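Local structure of acyl-CoA dehydrogenase (Slackia heliotrinireducens, 4RM7) at residues K37-P42 with M209-T214; L80-G85 with E256-M261; A166-V171 with F187-R192; I205-L210 with W356-G361. The protein belongs to the acyl-CoA dehydrogenase family, whose members combine mainly helical N- and C-terminal domains with a beta-sheet middle domain. One frame throughout, in Å; residues are numbered along the deposited sequence.

Overall arrangement
Interactions 1, 2 and 4 cluster where the three parts of the chain meet. Interaction 1 joins the N-terminal helical part to the middle sheet part, interaction 2 joins the N- and C-terminal helical parts, and interaction 4 joins the middle and C-terminal parts. Interactions 1 and 4 share Met209 and Leu210, with centres about 11 Å apart. Interactions 2 and 4 touch, with centres about 13 Å apart. Interaction 3 lies within the sheet of the middle part, about 33 Å from interaction 2 between centres. The order along the chain is 37-42, 80-85, 166-171, 187-192, 205-210 (overlapping 209-214), 256-261, 356-361. The loop before strand 212-221 contacts both helical parts.

Interaction 1: residues K37-P42 with M209-T214; sequences KDQGLP and MLPFAT
Met209, a selenomethionine, and Gln39 give the largest buried areas of this contact. Their backbones come close, with Gln39 CA 4.1 Å from Met209 CA. The Met209 side chain then runs past Gly40, where Met209 CG lies 3.8 Å from Gly40 N. Farther out, Met209 SE rests 3.7 Å from Leu41 CD2. The Leu41 and Met209 side chains cross at about a right angle here. Leu41 also packs on Trp35 and Phe90. The two segments meet by van der Waals contact, and no hydrogen bond links them. Gln39 belongs to a Schellman motif that ends helix 29-38: Gly40 N bonds to Trp35 O and Gln39 N to Arg36 O. The positive phi of Gln39, 52°, turns the chain out of the helix, at the place where the loop leading into strand 212-221 passes. This joins the N-terminal helical part to the middle sheet part. Gln39 CG lies beside its own backbone N (chi1 -55°), and the chain extends from there. The amide oxygen of Gln39, OE1, comes 3.9 Å from CB of Pro211, whose CB bond points toward 37-42.

Interaction 2: residues L80-G85 with E256-M261; sequences LSRISG and EAQAAM
Arg82 and Gln258 each hold CG anti to the backbone N (chi1 -177° and -180°). Their side chains lie next to each other and point the same way. Arg82 CD is 3.9 Å from Gln258 CG, so the methylene groups make the contact. The polar ends turn to other partners. Arg82 NE forms a salt bridge with Glu79 and NH1 one with Glu262. Gln258 OE1 accepts from Arg299, and its NE2 bonds to Tyr384 OH of the second subunit.

Helices 70-84 and 234-270 run roughly parallel here, and the axes of the two short segments come within 7.2 Å at an angle of 35°. Ala259 and Gly85 are the small residues of the contact, beside the longer Arg82, Glu256 and Gln258. Ala259 CB points toward the other helix and lies against Arg82 O. The same methyl is 4.1 Å from Gly85 CA, where helix 70-84 ends and phi turns positive. This pairing joins the N-terminal helical part to the C-terminal part, which in this family is a helical bundle. Ser81 and Glu256 make a further contact. Ser81 CB lies 4.0 Å from Glu256 CG, while Ser81 OG bonds back to Ile77 O within its own helix. The Glu256 carboxylate reaches the end of helix 70-84. Its OE2 is 3.4 Å from Gly85 O, but both are acceptors and the pair is not a hydrogen bond. Its other oxygen, OE1, bonds to Tyr362 OH.

Interaction 3: residues A166-V171 with F187-R192; sequences APALLV and FWMVPR
The Phe187 ring meets the neighbouring strand through its CD1 atom. Leu170 CD1 comes 3.6 Å from Phe187 CD1, and Val171 O is 3.5 Å from the same ring atom. Both approach obliquely, and the Leu170 and Phe187 side chains cross at about a right angle. The Trp188 indole has Val171 O at its edge, near the ring plane and 3.9 Å from CD1. Its NE1 bonds to Ser186 OG. The Arg192 guanidinium bonds through NH1 to Glu164 O. Nearer the backbone, Arg192 CB lies 3.4 Å from Ala166 O.

Strands 168-175 and 184-191 form an antiparallel hairpin of the middle domain sheet. Leu169 and Val190 are a hydrogen-bonded pair: Leu169 N gives to Val190 O (2.7 Å) and Val190 N to Leu169 O (2.8 Å). Val171 and Trp188 pair in the same way. Arg192 N adds a bond to Pro167 O just beyond the strands. Ala168, Leu170, Met189 and Pro191 share one face, where Met189 CE, of a selenomethionine, lies 3.9 Å from Leu170 CB. Leu169, Val171, Trp188 and Val190 share the other.

The bonds between the segments are all backbone to backbone, and the side chains add apolar contact. Pro191 sits in a non-hydrogen-bonded pair, so its lack of an N-H costs no bond to this partner strand.

Interaction 4: residues I205-L210 with W356-G361; sequences IGQSML and WQDCRG
Gln207 faces Asp358 where the loop before strand 212-221 meets helix 351-362. Gln207 also begins a type I beta turn that ends at Leu210. The contact joins the middle sheet part to the C-terminal helical part.

Gln207 CB lies 4.1 Å from Asp358 OD1. CG stands beside the backbone N (chi1 -58°) and comes 3.6 Å from the same oxygen. The chain stays extended beyond CG and crosses the Asp358 side chain at a slant. CD is 4.1 Å from Asp358 O. At the tip, NE2 gives a hydrogen bond of 3.1 Å to Asp358 O, bent to 144° at the hydrogen. Gln207 NE2 also lies 3.7 Å from Gly361 C. One glutamine thus passes both the side chain and the carbonyl of one aspartate.

Gly206 fits close to the helix, with its CA 4.3 Å from Gln357 CB. Gln357 OE1 is 3.3 Å from Ile205 O; as modelled both atoms are acceptors, so the pair is not counted as a hydrogen bond. The third subunit covers this region. Its Tyr346 packs on Ile205 and Gln207 and bonds through OH to Gln357 O, and its Trp356 stacks on Trp356 of this chain. The second carboxylate oxygen of Asp358, OD2, lies near Glu256 OE2, a close pair of two acids and not a bond.

The backbone of Gln207 is held as well: its N-H reaches Asp358 OD1 at 2.8 Å, nearly along the C-O axis, with an angle of 142° at the hydrogen.

Interaction 1: residues K37-P42 with M209-T214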
loop_
_atom_site.group_PDB
_atom_site.type_symbol
_atom_site.label_atom_id
_atom_site.label_comp_id
_atom_site.label_asym_id
_atom_site.label_seq_id
_atom_site.Cartn_x
_atom_site.Cartn_y
_atom_site.Cartn_z
ATOM N N LYS A 37 22.527 -9.908 24.365
ATOM C CA LYS A 37 22.470 -9.513 25.765
ATOM C C LYS A 37 23.744 -8.787 26.205
ATOM O O LYS A 37 23.686 -7.866 27.017
ATOM C CB LYS A 37 22.221 -10.754 26.628
ATOM C CG LYS A 37 22.327 -10.555 28.133
ATOM C CD LYS A 37 23.627 -11.128 28.703
ATOM C CE LYS A 37 23.733 -12.641 28.519
ATOM N NZ LYS A 37 24.987 -13.187 29.131
ATOM N N ASP A 38 24.894 -9.192 25.671
ATOM C CA ASP A 38 26.165 -8.567 26.041
ATOM C C ASP A 38 26.441 -7.338 25.175
ATOM O O ASP A 38 27.400 -6.598 25.416
ATOM C CB ASP A 38 27.328 -9.556 25.909
ATOM C CG ASP A 38 27.210 -10.746 26.850
ATOM O OD1 ASP A 38 27.555 -11.869 26.420
ATOM O OD2 ASP A 38 26.793 -10.565 28.016
ATOM N N GLN A 39 25.594 -7.135 24.165
ATOM C CA GLN A 39 25.749 -6.040 23.211
ATOM C C GLN A 39 27.156 -6.030 22.636
ATOM O O GLN A 39 27.856 -5.019 22.691
ATOM C CB GLN A 39 25.435 -4.697 23.869
ATOM C CG GLN A 39 24.062 -4.653 24.506
ATOM C CD GLN A 39 23.823 -3.382 25.284
ATOM O OE1 GLN A 39 24.445 -2.356 25.019
ATOM N NE2 GLN A 39 22.918 -3.442 26.256
ATOM N N GLY A 40 27.570 -7.169 22.098
ATOM C CA GLY A 40 28.899 -7.288 21.539
ATOM C C GLY A 40 29.348 -8.724 21.375
ATOM O O GLY A 40 28.846 -9.635 22.048
ATOM N N LEU A 41 30.313 -8.917 20.481
ATOM C CA LEU A 41 30.812 -10.243 20.158
ATOM C C LEU A 41 32.133 -10.526 20.877
ATOM O O LEU A 41 32.920 -9.603 21.135
ATOM C CB LEU A 41 30.983 -10.385 18.644
ATOM C CG LEU A 41 29.771 -10.136 17.752
ATOM C CD1 LEU A 41 30.175 -10.263 16.295
ATOM C CD2 LEU A 41 28.656 -11.110 18.071
ATOM N N PRO A 42 32.381 -11.806 21.202
ATOM C CA PRO A 42 33.615 -12.183 21.904
ATOM C C PRO A 42 34.840 -11.968 21.033
ATOM O O PRO A 42 34.718 -12.009 19.804
ATOM C CB PRO A 42 33.427 -13.682 22.201
ATOM C CG PRO A 42 31.991 -13.986 21.911
ATOM C CD PRO A 42 31.536 -12.974 20.901
HETATM N N MSE A 209 23.513 -4.987 19.316
HETATM C CA MSE A 209 24.937 -5.210 19.264
HETATM C C MSE A 209 25.651 -4.036 18.686
HETATM O O MSE A 209 26.871 -4.074 18.485
HETATM C CB MSE A 209 25.216 -6.435 18.431
HETATM C CG MSE A 209 24.990 -7.656 19.288
HETATM SE SE MSE A 209 25.508 -9.165 18.180
HETATM C CE MSE A 209 23.890 -10.248 18.317
ATOM N N LEU A 210 24.921 -2.982 18.398
ATOM C CA LEU A 210 25.542 -1.806 17.852
ATOM C C LEU A 210 25.114 -0.645 18.737
ATOM O O LEU A 210 24.371 0.239 18.323
ATOM C CB LEU A 210 25.060 -1.618 16.420
ATOM C CG LEU A 210 25.889 -0.810 15.431
ATOM C CD1 LEU A 210 27.280 -1.388 15.266
ATOM C CD2 LEU A 210 25.180 -0.725 14.091
ATOM N N PRO A 211 25.570 -0.647 19.983
ATOM C CA PRO A 211 25.182 0.401 20.928
ATOM C C PRO A 211 25.737 1.745 20.545
ATOM O O PRO A 211 26.923 1.850 20.306
ATOM C CB PRO A 211 25.860 -0.039 22.215
ATOM C CG PRO A 211 27.033 -0.801 21.762
ATOM C CD PRO A 211 26.548 -1.566 20.574
ATOM N N PHE A 212 24.881 2.756 20.520
ATOM C CA PHE A 212 25.219 4.116 20.141
ATOM C C PHE A 212 25.223 5.061 21.338
ATOM O O PHE A 212 24.691 4.735 22.366
ATOM C CB PHE A 212 24.164 4.644 19.180
ATOM C CG PHE A 212 24.187 4.012 17.832
ATOM C CD1 PHE A 212 23.045 3.983 17.060
ATOM C CD2 PHE A 212 25.345 3.464 17.320
ATOM C CE1 PHE A 212 23.057 3.395 15.805
ATOM C CE2 PHE A 212 25.371 2.886 16.065
ATOM C CZ PHE A 212 24.224 2.847 15.311
ATOM N N ALA A 213 25.796 6.249 21.184
ATOM C CA ALA A 213 25.736 7.262 22.230
ATOM C C ALA A 213 25.689 8.638 21.618
ATOM O O ALA A 213 26.135 8.836 20.489
ATOM C CB ALA A 213 26.936 7.159 23.164
ATOM N N THR A 214 25.131 9.580 22.375
ATOM C CA THR A 214 25.317 10.998 22.115
ATOM C C THR A 214 26.581 11.421 22.850
ATOM O O THR A 214 26.762 11.093 24.026
ATOM C CB THR A 214 24.114 11.844 22.590
ATOM O OG1 THR A 214 22.920 11.417 21.922
ATOM C CG2 THR A 214 24.341 13.313 22.304
#

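Interaction 2: residues L80-G85 with E256-M261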
loop_
_atom_site.group_PDB
_atom_site.type_symbol
_atom_site.label_atom_id
_atom_site.label_comp_id
_atom_site.label_asym_id
_atom_site.label_seq_id
_atom_site.Cartn_x
_atom_site.Cartn_y
_atom_site.Cartn_z
ATOM N N LEU A 80 26.284 -13.076 6.588
ATOM C CA LEU A 80 26.426 -13.121 8.039
ATOM C C LEU A 80 25.126 -12.660 8.695
ATOM O O LEU A 80 24.724 -13.190 9.726
ATOM C CB LEU A 80 27.607 -12.257 8.500
ATOM C CG LEU A 80 28.943 -12.849 8.055
ATOM C CD1 LEU A 80 30.075 -11.986 8.486
ATOM C CD2 LEU A 80 29.108 -14.272 8.592
ATOM N N SER A 81 24.469 -11.683 8.081
ATOM C CA SER A 81 23.196 -11.177 8.582
ATOM C C SER A 81 22.118 -12.220 8.413
ATOM O O SER A 81 21.182 -12.285 9.213
ATOM C CB SER A 81 22.777 -9.896 7.857
ATOM O OG SER A 81 23.797 -8.917 7.926
ATOM N N ARG A 82 22.254 -13.036 7.367
ATOM C CA ARG A 82 21.282 -14.088 7.096
ATOM C C ARG A 82 21.390 -15.200 8.127
ATOM O O ARG A 82 20.395 -15.605 8.717
ATOM C CB ARG A 82 21.474 -14.675 5.701
ATOM C CG ARG A 82 20.442 -15.744 5.329
ATOM C CD ARG A 82 20.849 -16.478 4.049
ATOM N NE ARG A 82 21.989 -17.345 4.273
ATOM C CZ ARG A 82 21.905 -18.501 4.928
ATOM N NH1 ARG A 82 20.733 -18.909 5.411
ATOM N NH2 ARG A 82 22.987 -19.241 5.114
ATOM N N ILE A 83 22.608 -15.697 8.322
ATOM C CA ILE A 83 22.855 -16.760 9.282
ATOM C C ILE A 83 22.536 -16.299 10.700
ATOM O O ILE A 83 21.930 -17.036 11.460
ATOM C CB ILE A 83 24.319 -17.250 9.217
ATOM C CG1 ILE A 83 24.604 -17.930 7.879
ATOM C CG2 ILE A 83 24.630 -18.208 10.366
ATOM C CD1 ILE A 83 26.077 -18.014 7.580
ATOM N N SER A 84 22.915 -15.076 11.052
ATOM C CA SER A 84 22.734 -14.621 12.431
ATOM C C SER A 84 21.329 -14.129 12.737
ATOM O O SER A 84 20.889 -14.209 13.868
ATOM C CB SER A 84 23.712 -13.504 12.762
ATOM O OG SER A 84 23.325 -12.336 12.098
ATOM N N GLY A 85 20.635 -13.594 11.736
ATOM C CA GLY A 85 19.346 -12.961 11.966
ATOM C C GLY A 85 19.530 -11.712 12.813
ATOM O O GLY A 85 18.649 -11.301 13.573
ATOM N N GLU A 256 19.021 -9.959 6.841
ATOM C CA GLU A 256 18.151 -10.235 7.974
ATOM C C GLU A 256 16.753 -10.602 7.473
ATOM O O GLU A 256 16.134 -11.543 7.976
ATOM C CB GLU A 256 18.086 -9.045 8.922
ATOM C CG GLU A 256 19.398 -8.718 9.587
ATOM C CD GLU A 256 19.206 -7.859 10.826
ATOM O OE1 GLU A 256 19.656 -6.691 10.835
ATOM O OE2 GLU A 256 18.611 -8.355 11.803
ATOM N N ALA A 257 16.264 -9.847 6.487
ATOM C CA ALA A 257 14.971 -10.115 5.881
ATOM C C ALA A 257 14.933 -11.542 5.341
ATOM O O ALA A 257 13.948 -12.268 5.486
ATOM C CB ALA A 257 14.678 -9.093 4.750
ATOM N N GLN A 258 16.033 -11.950 4.735
ATOM C CA GLN A 258 16.112 -13.282 4.173
ATOM C C GLN A 258 15.991 -14.345 5.281
ATOM O O GLN A 258 15.429 -15.422 5.055
ATOM C CB GLN A 258 17.418 -13.438 3.391
ATOM C CG GLN A 258 17.592 -14.791 2.761
ATOM C CD GLN A 258 16.542 -15.060 1.710
ATOM O OE1 GLN A 258 16.545 -14.431 0.664
ATOM N NE2 GLN A 258 15.637 -16.003 1.981
ATOM N N ALA A 259 16.512 -14.032 6.473
ATOM C CA ALA A 259 16.480 -14.961 7.605
ATOM C C ALA A 259 15.051 -15.129 8.112
ATOM O O ALA A 259 14.618 -16.238 8.435
ATOM C CB ALA A 259 17.383 -14.476 8.720
ATOM N N ALA A 260 14.325 -14.016 8.159
ATOM C CA ALA A 260 12.917 -14.016 8.513
ATOM C C ALA A 260 12.080 -14.843 7.534
ATOM O O ALA A 260 11.149 -15.546 7.930
ATOM C CB ALA A 260 12.394 -12.593 8.565
HETATM N N MSE A 261 12.409 -14.742 6.255
HETATM C CA MSE A 261 11.689 -15.492 5.243
HETATM C C MSE A 261 11.913 -17.001 5.424
HETATM O O MSE A 261 10.956 -17.779 5.405
HETATM C CB MSE A 261 12.105 -15.050 3.840
HETATM C CG MSE A 261 11.550 -15.937 2.747
HETATM SE SE MSE A 261 9.618 -15.738 2.558
HETATM C CE MSE A 261 9.515 -16.371 0.727
#

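Interaction 3: residues A166-V171 with F187-R192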
loop_
_atom_site.group_PDB
_atom_site.type_symbol
_atom_site.label_atom_id
_atom_site.label_comp_id
_atom_site.label_asym_id
_atom_site.label_seq_id
_atom_site.Cartn_x
_atom_site.Cartn_y
_atom_site.Cartn_z
ATOM N N ALA A 166 34.460 3.578 23.445
ATOM C CA ALA A 166 35.576 3.638 22.508
ATOM C C ALA A 166 36.725 4.471 23.077
ATOM O O ALA A 166 36.495 5.534 23.654
ATOM C CB ALA A 166 35.132 4.211 21.193
ATOM N N PRO A 167 37.960 3.976 22.925
ATOM C CA PRO A 167 39.183 4.634 23.392
ATOM C C PRO A 167 39.403 6.002 22.757
ATOM O O PRO A 167 40.022 6.868 23.354
ATOM C CB PRO A 167 40.284 3.664 22.964
ATOM C CG PRO A 167 39.622 2.351 22.914
ATOM C CD PRO A 167 38.223 2.607 22.453
ATOM N N ALA A 168 38.890 6.196 21.556
ATOM C CA ALA A 168 39.118 7.439 20.847
ATOM C C ALA A 168 37.947 7.762 19.916
ATOM O O ALA A 168 37.228 6.870 19.457
ATOM C CB ALA A 168 40.403 7.359 20.072
ATOM N N LEU A 169 37.774 9.047 19.637
ATOM C CA LEU A 169 36.672 9.511 18.819
ATOM C C LEU A 169 37.183 10.215 17.574
ATOM O O LEU A 169 37.889 11.220 17.662
ATOM C CB LEU A 169 35.786 10.444 19.634
ATOM C CG LEU A 169 35.135 9.736 20.813
ATOM C CD1 LEU A 169 34.543 10.737 21.789
ATOM C CD2 LEU A 169 34.057 8.825 20.296
ATOM N N LEU A 170 36.844 9.671 16.411
ATOM C CA LEU A 170 37.180 10.316 15.158
ATOM C C LEU A 170 36.079 11.322 14.820
ATOM O O LEU A 170 34.982 10.955 14.397
ATOM C CB LEU A 170 37.363 9.284 14.048
ATOM C CG LEU A 170 37.745 9.876 12.680
ATOM C CD1 LEU A 170 38.920 10.840 12.796
ATOM C CD2 LEU A 170 38.065 8.789 11.681
ATOM N N VAL A 171 36.389 12.595 15.010
ATOM C CA VAL A 171 35.380 13.645 15.016
ATOM C C VAL A 171 35.494 14.591 13.841
ATOM O O VAL A 171 36.571 15.105 13.545
ATOM C CB VAL A 171 35.455 14.483 16.304
ATOM C CG1 VAL A 171 34.252 15.378 16.414
ATOM C CG2 VAL A 171 35.520 13.570 17.505
ATOM N N PHE A 187 38.944 16.567 10.253
ATOM C CA PHE A 187 38.761 15.391 11.096
ATOM C C PHE A 187 39.796 15.400 12.213
ATOM O O PHE A 187 40.948 15.772 11.995
ATOM C CB PHE A 187 38.877 14.099 10.286
ATOM C CG PHE A 187 37.551 13.508 9.866
ATOM C CD1 PHE A 187 36.699 12.934 10.804
ATOM C CD2 PHE A 187 37.169 13.497 8.526
ATOM C CE1 PHE A 187 35.482 12.382 10.422
ATOM C CE2 PHE A 187 35.954 12.943 8.134
ATOM C CZ PHE A 187 35.113 12.383 9.085
ATOM N N TRP A 188 39.379 14.977 13.404
ATOM C CA TRP A 188 40.250 14.951 14.571
ATOM C C TRP A 188 40.139 13.627 15.318
ATOM O O TRP A 188 39.044 13.220 15.702
ATOM C CB TRP A 188 39.891 16.087 15.518
ATOM C CG TRP A 188 39.975 17.445 14.924
ATOM C CD1 TRP A 188 39.066 18.044 14.099
ATOM C CD2 TRP A 188 41.017 18.404 15.141
ATOM N NE1 TRP A 188 39.490 19.317 13.777
ATOM C CE2 TRP A 188 40.682 19.558 14.406
ATOM C CE3 TRP A 188 42.205 18.395 15.879
ATOM C CZ2 TRP A 188 41.494 20.685 14.389
ATOM C CZ3 TRP A 188 43.005 19.515 15.865
ATOM C CH2 TRP A 188 42.649 20.645 15.124
HETATM N N MSE A 189 41.267 12.965 15.550
HETATM C CA MSE A 189 41.270 11.734 16.340
HETATM C C MSE A 189 41.473 12.061 17.823
HETATM O O MSE A 189 42.605 12.187 18.297
HETATM C CB MSE A 189 42.356 10.776 15.839
HETATM C CG MSE A 189 42.370 9.418 16.524
HETATM SE SE MSE A 189 40.747 8.386 16.208
HETATM C CE MSE A 189 40.977 7.947 14.331
ATOM N N VAL A 190 40.373 12.200 18.555
ATOM C CA VAL A 190 40.434 12.685 19.928
ATOM C C VAL A 190 40.397 11.562 20.947
ATOM O O VAL A 190 39.463 10.766 20.958
ATOM C CB VAL A 190 39.272 13.649 20.211
ATOM C CG1 VAL A 190 39.352 14.204 21.629
ATOM C CG2 VAL A 190 39.259 14.769 19.186
ATOM N N PRO A 191 41.421 11.489 21.808
ATOM C CA PRO A 191 41.447 10.534 22.927
ATOM C C PRO A 191 40.243 10.733 23.835
ATOM O O PRO A 191 39.919 11.875 24.158
ATOM C CB PRO A 191 42.743 10.881 23.670
ATOM C CG PRO A 191 43.579 11.614 22.675
ATOM C CD PRO A 191 42.622 12.340 21.774
ATOM N N ARG A 192 39.601 9.646 24.245
ATOM C CA ARG A 192 38.392 9.717 25.060
ATOM C C ARG A 192 38.726 10.261 26.453
ATOM O O ARG A 192 37.839 10.670 27.208
ATOM C CB ARG A 192 37.735 8.330 25.142
ATOM C CG ARG A 192 36.492 8.227 26.015
ATOM C CD ARG A 192 35.214 8.709 25.314
ATOM N NE ARG A 192 34.006 8.210 25.982
ATOM C CZ ARG A 192 33.559 8.655 27.158
ATOM N NH1 ARG A 192 32.464 8.136 27.689
ATOM N NH2 ARG A 192 34.206 9.613 27.816
#

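Interaction 4: residues I205-L210 with W356-G361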
loop_
_atom_site.group_PDB
_atom_site.type_symbol
_atom_site.label_atom_id
_atom_site.label_comp_id
_atom_site.label_asym_id
_atom_site.label_seq_id
_atom_site.Cartn_x
_atom_site.Cartn_y
_atom_site.Cartn_z
ATOM N N ILE A 205 15.442 0.218 20.404
ATOM C CA ILE A 205 14.546 -0.936 20.523
ATOM C C ILE A 205 15.080 -2.128 19.717
ATOM O O ILE A 205 14.633 -3.260 19.898
ATOM C CB ILE A 205 13.094 -0.609 20.057
ATOM C CG1 ILE A 205 13.055 -0.403 18.537
ATOM C CG2 ILE A 205 12.541 0.596 20.802
ATOM C CD1 ILE A 205 11.697 -0.096 17.976
ATOM N N GLY A 206 16.034 -1.870 18.827
ATOM C CA GLY A 206 16.642 -2.927 18.043
ATOM C C GLY A 206 18.116 -2.673 17.811
ATOM O O GLY A 206 18.638 -1.637 18.228
ATOM N N GLN A 207 18.780 -3.619 17.147
ATOM C CA GLN A 207 20.213 -3.541 16.843
ATOM C C GLN A 207 21.053 -3.427 18.098
ATOM O O GLN A 207 21.917 -2.562 18.187
ATOM C CB GLN A 207 20.506 -2.363 15.911
ATOM C CG GLN A 207 19.739 -2.454 14.607
ATOM C CD GLN A 207 19.906 -1.233 13.753
ATOM O OE1 GLN A 207 20.684 -0.330 14.085
ATOM N NE2 GLN A 207 19.180 -1.187 12.641
ATOM N N SER A 208 20.787 -4.319 19.048
ATOM C CA SER A 208 21.416 -4.335 20.367
ATOM C C SER A 208 22.947 -4.377 20.338
ATOM O O SER A 208 23.601 -3.804 21.205
ATOM C CB SER A 208 20.889 -5.531 21.157
ATOM O OG SER A 208 19.496 -5.390 21.417
HETATM N N MSE A 209 23.513 -4.987 19.316
HETATM C CA MSE A 209 24.937 -5.210 19.264
HETATM C C MSE A 209 25.651 -4.036 18.686
HETATM O O MSE A 209 26.871 -4.074 18.485
HETATM C CB MSE A 209 25.216 -6.435 18.431
HETATM C CG MSE A 209 24.990 -7.656 19.288
HETATM SE SE MSE A 209 25.508 -9.165 18.180
HETATM C CE MSE A 209 23.890 -10.248 18.317
ATOM N N LEU A 210 24.921 -2.982 18.398
ATOM C CA LEU A 210 25.542 -1.806 17.852
ATOM C C LEU A 210 25.114 -0.645 18.737
ATOM O O LEU A 210 24.371 0.239 18.323
ATOM C CB LEU A 210 25.060 -1.618 16.420
ATOM C CG LEU A 210 25.889 -0.810 15.431
ATOM C CD1 LEU A 210 27.280 -1.388 15.266
ATOM C CD2 LEU A 210 25.180 -0.725 14.091
ATOM N N TRP A 356 12.522 -7.800 12.744
ATOM C CA TRP A 356 11.554 -6.772 12.409
ATOM C C TRP A 356 11.971 -5.437 13.006
ATOM O O TRP A 356 11.929 -4.405 12.355
ATOM C CB TRP A 356 10.179 -7.201 12.919
ATOM C CG TRP A 356 9.110 -6.217 12.780
ATOM C CD1 TRP A 356 8.566 -5.748 11.607
ATOM C CD2 TRP A 356 8.363 -5.605 13.845
ATOM N NE1 TRP A 356 7.543 -4.864 11.889
ATOM C CE2 TRP A 356 7.393 -4.763 13.249
ATOM C CE3 TRP A 356 8.427 -5.678 15.241
ATOM C CZ2 TRP A 356 6.493 -4.005 14.004
ATOM C CZ3 TRP A 356 7.543 -4.911 15.993
ATOM C CH2 TRP A 356 6.593 -4.083 15.372
ATOM N N GLN A 357 12.376 -5.473 14.261
ATOM C CA GLN A 357 12.870 -4.283 14.931
ATOM C C GLN A 357 14.160 -3.752 14.312
ATOM O O GLN A 357 14.288 -2.554 14.115
ATOM C CB GLN A 357 13.076 -4.580 16.409
ATOM C CG GLN A 357 11.768 -4.829 17.146
ATOM C CD GLN A 357 11.979 -5.286 18.578
ATOM O OE1 GLN A 357 12.985 -5.914 18.921
ATOM N NE2 GLN A 357 11.028 -4.977 19.418
ATOM N N ASP A 358 15.110 -4.638 14.023
ATOM C CA ASP A 358 16.338 -4.255 13.323
ATOM C C ASP A 358 16.006 -3.541 12.024
ATOM O O ASP A 358 16.505 -2.435 11.741
ATOM C CB ASP A 358 17.221 -5.470 13.003
ATOM C CG ASP A 358 17.813 -6.120 14.239
ATOM O OD1 ASP A 358 17.896 -5.468 15.304
ATOM O OD2 ASP A 358 18.209 -7.298 14.140
ATOM N N CYS A 359 15.169 -4.173 11.210
ATOM C CA CYS A 359 14.919 -3.622 9.880
ATOM C C CYS A 359 14.244 -2.251 9.948
ATOM O O CYS A 359 14.553 -1.369 9.159
ATOM C CB CYS A 359 14.105 -4.596 9.063
ATOM S SG CYS A 359 15.075 -6.075 8.598
ATOM N N ARG A 360 13.368 -2.052 10.929
ATOM C CA ARG A 360 12.740 -0.750 11.121
ATOM C C ARG A 360 13.793 0.312 11.354
ATOM O O ARG A 360 13.634 1.438 10.912
ATOM C CB ARG A 360 11.767 -0.770 12.300
ATOM C CG ARG A 360 11.016 0.544 12.501
ATOM C CD ARG A 360 10.006 0.753 11.383
ATOM N NE ARG A 360 9.392 2.093 11.352
ATOM C CZ ARG A 360 10.036 3.215 11.033
ATOM N NH1 ARG A 360 11.337 3.186 10.749
ATOM N NH2 ARG A 360 9.386 4.375 11.025
ATOM N N GLY A 361 14.865 -0.060 12.047
ATOM C CA GLY A 361 15.971 0.844 12.334
ATOM C C GLY A 361 16.774 1.236 11.098
ATOM O O GLY A 361 17.268 2.351 10.974
#